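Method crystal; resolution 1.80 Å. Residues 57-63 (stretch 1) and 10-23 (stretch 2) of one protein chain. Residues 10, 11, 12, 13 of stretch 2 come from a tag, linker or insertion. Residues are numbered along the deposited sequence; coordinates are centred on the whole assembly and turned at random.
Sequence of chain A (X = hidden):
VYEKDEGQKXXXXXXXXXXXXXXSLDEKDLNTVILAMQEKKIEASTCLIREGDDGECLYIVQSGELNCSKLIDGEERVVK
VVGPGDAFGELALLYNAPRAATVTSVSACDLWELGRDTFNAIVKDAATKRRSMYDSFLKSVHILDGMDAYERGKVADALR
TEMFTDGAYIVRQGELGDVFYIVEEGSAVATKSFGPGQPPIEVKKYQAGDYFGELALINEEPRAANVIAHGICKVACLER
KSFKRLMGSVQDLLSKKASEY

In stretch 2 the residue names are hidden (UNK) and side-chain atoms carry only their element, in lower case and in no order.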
# COMPACT_ATOMS: atom_id res chain seq x y z
N CYS A 57 17.00 3.66 13.03
CA CYS A 57 16.35 4.34 11.94
C CYS A 57 15.72 3.35 10.97
O CYS A 57 15.97 2.13 11.04
CB CYS A 57 17.38 5.19 11.22
SG CYS A 57 18.71 4.23 10.51
N LEU A 58 14.92 3.88 10.04
CA LEU A 58 14.43 3.15 8.91
C LEU A 58 14.76 3.93 7.67
O LEU A 58 15.19 5.08 7.77
CB LEU A 58 12.94 2.89 9.07
CG LEU A 58 11.96 4.07 9.03
CD1 LEU A 58 11.83 4.64 7.63
CD2 LEU A 58 10.58 3.61 9.50
N TYR A 59 14.61 3.29 6.53
CA TYR A 59 14.87 3.89 5.24
C TYR A 59 13.73 3.71 4.28
O TYR A 59 13.02 2.70 4.32
CB TYR A 59 16.09 3.21 4.61
CG TYR A 59 17.32 3.30 5.46
CD1 TYR A 59 18.17 4.41 5.37
CD2 TYR A 59 17.62 2.31 6.37
CE1 TYR A 59 19.29 4.51 6.15
CE2 TYR A 59 18.76 2.39 7.14
CZ TYR A 59 19.58 3.50 7.02
OH TYR A 59 20.68 3.57 7.81
N ILE A 60 13.61 4.64 3.33
CA ILE A 60 12.80 4.43 2.17
C ILE A 60 13.62 4.68 0.90
O ILE A 60 14.49 5.54 0.86
CB ILE A 60 11.49 5.25 2.26
CG1 ILE A 60 10.55 4.86 1.11
CG2 ILE A 60 11.78 6.74 2.21
CD1 ILE A 60 9.08 5.21 1.33
N VAL A 61 13.36 3.90 -0.13
CA VAL A 61 14.18 3.93 -1.31
C VAL A 61 13.61 4.91 -2.31
O VAL A 61 12.52 4.73 -2.74
CB VAL A 61 14.26 2.53 -1.98
CG1 VAL A 61 15.12 2.55 -3.23
CG2 VAL A 61 14.81 1.51 -1.01
N GLN A 62 14.38 5.92 -2.68
CA GLN A 62 14.01 6.74 -3.84
C GLN A 62 14.45 6.03 -5.15
O GLN A 62 13.67 5.89 -6.12
CB GLN A 62 14.55 8.16 -3.71
CG GLN A 62 14.17 9.01 -4.92
CD GLN A 62 14.60 10.43 -4.80
OE1 GLN A 62 14.83 10.93 -3.70
NE2 GLN A 62 14.73 11.09 -5.94
N SER A 63 15.69 5.57 -5.19
CA SER A 63 16.13 4.78 -6.35
C SER A 63 17.18 3.78 -5.91
O SER A 63 17.84 3.98 -4.91
CB SER A 63 16.69 5.69 -7.44
OG SER A 63 17.84 6.36 -6.95
N UNK A 10 9.07 16.96 -3.19
CA UNK A 10 7.96 16.44 -3.96
C UNK A 10 8.11 14.95 -4.21
O UNK A 10 7.13 14.24 -4.10
c UNK A 10 6.54 16.90 -6.06
o UNK A 10 7.61 14.98 -7.09
c UNK A 10 6.54 15.58 -6.84
o UNK A 10 5.44 15.12 -7.24
c UNK A 10 7.81 17.20 -5.28
N UNK A 11 9.29 14.49 -4.60
CA UNK A 11 9.48 13.05 -4.85
C UNK A 11 9.36 12.28 -3.56
O UNK A 11 8.79 11.18 -3.54
o UNK A 11 12.55 11.61 -7.61
c UNK A 11 12.41 12.80 -7.29
c UNK A 11 10.84 12.74 -5.42
c UNK A 11 11.08 13.29 -6.79
n UNK A 11 13.41 13.68 -7.29
N UNK A 12 9.94 12.82 -2.50
CA UNK A 12 9.81 12.21 -1.18
C UNK A 12 8.35 12.12 -0.69
O UNK A 12 7.91 11.07 -0.18
c UNK A 12 10.94 10.82 1.31
c UNK A 12 10.73 12.90 -0.18
c UNK A 12 11.83 13.01 2.06
c UNK A 12 10.74 12.35 1.26
N UNK A 13 7.56 13.17 -0.87
CA UNK A 13 6.16 13.13 -0.50
C UNK A 13 5.39 12.04 -1.24
O UNK A 13 4.57 11.34 -0.66
c UNK A 13 4.12 14.68 -0.16
c UNK A 13 5.48 14.50 -0.78
o UNK A 13 1.85 13.98 -0.36
c UNK A 13 2.96 14.06 -0.93
o UNK A 13 3.14 13.62 -2.08
N UNK A 14 5.64 11.93 -2.55
CA UNK A 14 4.92 10.95 -3.37
C UNK A 14 5.20 9.51 -2.86
O UNK A 14 4.27 8.72 -2.64
n UNK A 14 8.70 9.04 -7.44
n UNK A 14 6.79 7.79 -7.16
c UNK A 14 5.32 11.12 -4.86
c UNK A 14 7.37 8.98 -7.33
n UNK A 14 6.66 10.12 -7.40
c UNK A 14 4.69 10.11 -5.82
c UNK A 14 5.19 10.25 -7.28
N UNK A 15 6.46 9.19 -2.62
CA UNK A 15 6.82 7.82 -2.18
C UNK A 15 6.35 7.59 -0.76
O UNK A 15 5.87 6.49 -0.43
c UNK A 15 9.28 8.31 -1.66
c UNK A 15 8.32 7.40 -2.38
c UNK A 15 8.67 7.40 -3.87
c UNK A 15 10.75 7.89 -1.80
N UNK A 16 6.36 8.62 0.09
CA UNK A 16 5.92 8.41 1.47
C UNK A 16 4.44 8.18 1.58
O UNK A 16 4.00 7.29 2.32
c UNK A 16 6.29 9.57 2.41
c UNK A 16 7.68 9.52 3.03
c UNK A 16 7.84 10.78 3.86
c UNK A 16 7.91 8.31 3.91
N UNK A 17 3.66 8.96 0.86
CA UNK A 17 2.23 8.79 0.85
C UNK A 17 1.84 7.40 0.38
O UNK A 17 0.86 6.86 0.87
c UNK A 17 1.57 9.83 -0.04
c UNK A 17 0.07 9.67 -0.20
n UNK A 17 -0.65 12.64 3.50
n UNK A 17 -0.56 11.08 1.75
c UNK A 17 -0.66 9.73 1.15
c UNK A 17 -0.78 11.37 3.05
n UNK A 17 -1.10 10.40 3.90
N UNK A 18 2.58 6.83 -0.57
CA UNK A 18 2.32 5.43 -1.01
C UNK A 18 2.86 4.33 -0.10
O UNK A 18 2.51 3.17 -0.29
o UNK A 18 0.04 4.70 -3.31
c UNK A 18 2.82 5.22 -2.44
n UNK A 18 -0.22 6.91 -3.15
c UNK A 18 2.02 6.01 -3.47
c UNK A 18 0.51 5.82 -3.32
N UNK A 19 3.70 4.67 0.86
CA UNK A 19 4.35 3.67 1.69
C UNK A 19 3.36 3.20 2.75
O UNK A 19 2.80 4.03 3.48
o UNK A 19 6.23 3.32 3.16
c UNK A 19 5.54 4.27 2.38
N UNK A 20 3.18 1.89 2.92
CA UNK A 20 2.19 1.44 3.88
C UNK A 20 2.23 2.10 5.25
O UNK A 20 1.17 2.53 5.69
c UNK A 20 1.27 -2.14 0.44
c UNK A 20 0.59 -0.71 2.25
c UNK A 20 1.86 -0.79 2.82
c UNK A 20 0.32 -1.33 1.05
c UNK A 20 2.19 -0.07 4.06
c UNK A 20 2.52 -2.26 1.01
c UNK A 20 2.81 -1.58 2.20
N UNK A 21 3.39 2.21 5.92
CA UNK A 21 3.36 2.72 7.29
C UNK A 21 3.02 4.20 7.38
O UNK A 21 2.68 4.66 8.44
c UNK A 21 6.25 1.04 9.20
c UNK A 21 4.66 2.48 8.06
c UNK A 21 3.85 0.25 9.04
c UNK A 21 4.99 1.03 8.36
N UNK A 22 3.17 4.94 6.29
CA UNK A 22 2.93 6.39 6.27
C UNK A 22 1.64 6.82 5.64
O UNK A 22 1.28 7.97 5.73
c UNK A 22 7.38 5.47 6.36
c UNK A 22 5.91 7.62 7.23
c UNK A 22 7.10 7.33 7.84
c UNK A 22 7.84 6.26 7.40
c UNK A 22 5.40 6.82 6.20
c UNK A 22 4.09 7.12 5.58
c UNK A 22 6.14 5.75 5.78
N UNK A 23 0.91 5.88 5.02
CA UNK A 23 -0.22 6.24 4.17
C UNK A 23 -1.37 6.89 4.90
O UNK A 23 -2.09 7.63 4.30
o UNK A 23 -3.00 4.85 2.88
c UNK A 23 -0.69 4.94 3.44
c UNK A 23 -1.86 5.16 2.54
n UNK A 23 -1.61 5.70 1.37

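Position 10 carries three carbons, the third bearing two oxygens, and lies out of reach of the strand: Glu 10, a tag residue. Position 11 has three carbons ending in one oxygen and one nitrogen; its CB points toward the strand, and its polar end meets the side-chain nitrogen of Gln 62. This is Gln 11, also from the tag, with OE1 2.8 Å from NE2 of Gln 62, an extended side chain whose end reaches nearer the helix than its sideways CB suggests.

At position 12 four carbons fork at the second, and one fork tip lies against Ile 60: Leu 12, a tag residue, its CD1 4.3 Å from CG2 of Ile 60. Position 13, with three carbons and two terminal oxygens, is out of reach of stretch 1; it is Glu 13, the last tag residue. Position 14 runs through three carbons and a nitrogen to a carbon holding two more nitrogens, touching nothing on the strand: Arg 14.

Position 15 has four carbons forked at the first, one arm two carbons long, and the end of that long arm lies against Val 61, Gln 62 and Ile 60. This is Ile 15, with CD1 3.7 Å from O of Val 61, 4.0 Å from CA of Gln 62 and 4.2 Å from CG1 of Ile 60. Position 16 forks at its second carbon, four in all, and one tip lies against Ile 60; it is Leu 16, with CD2 4.2 Å from CD1 of Ile 60.

Position 17 repeats the pattern of position 14, four carbons and three nitrogens, out of reach: Arg 17. Position 18 shows three carbons with one oxygen and one nitrogen, its end leading away: Gln 18. Position 19 has one carbon and one oxygen, the carbon packed on Ile 60, so Ser 19; its CB lies 3.8 Å from CD1 of Ile 60.

Position 20 is a carbon and a six-carbon ring, exposed and clear of the strand: Phe 20. Position 21, four carbons forked at the second, points toward the strand without close contact: Leu 21. Position 22 bears one carbon, then a ring of six whose edge meets Leu 58: Phe 22, with CZ 4.3 Å from CD1 of Leu 58. Position 23 has two carbons, then oxygen and nitrogen, out of reach: Asn 23. Its ND2 donates to O of Arg 17 (2.8 Å), while NH1 of Arg 17 donates to O of Asn 23 (3.0 Å), tying the segment after the helix back to it.

The rule is alternation met by helical spacing. Leu 58 and Ile 60 point toward stretch 2, whereas Val 61 points away. Ile 60 is the hub, touching Leu 12, Ile 15 and Leu 16 on the helix, and Ser 19 just beyond it, with successive positions three, one and three apart, and Gln 62 adds a polar margin beside this apolar centre.

Stretch 2 10-23: EQLERILRQSFLFN
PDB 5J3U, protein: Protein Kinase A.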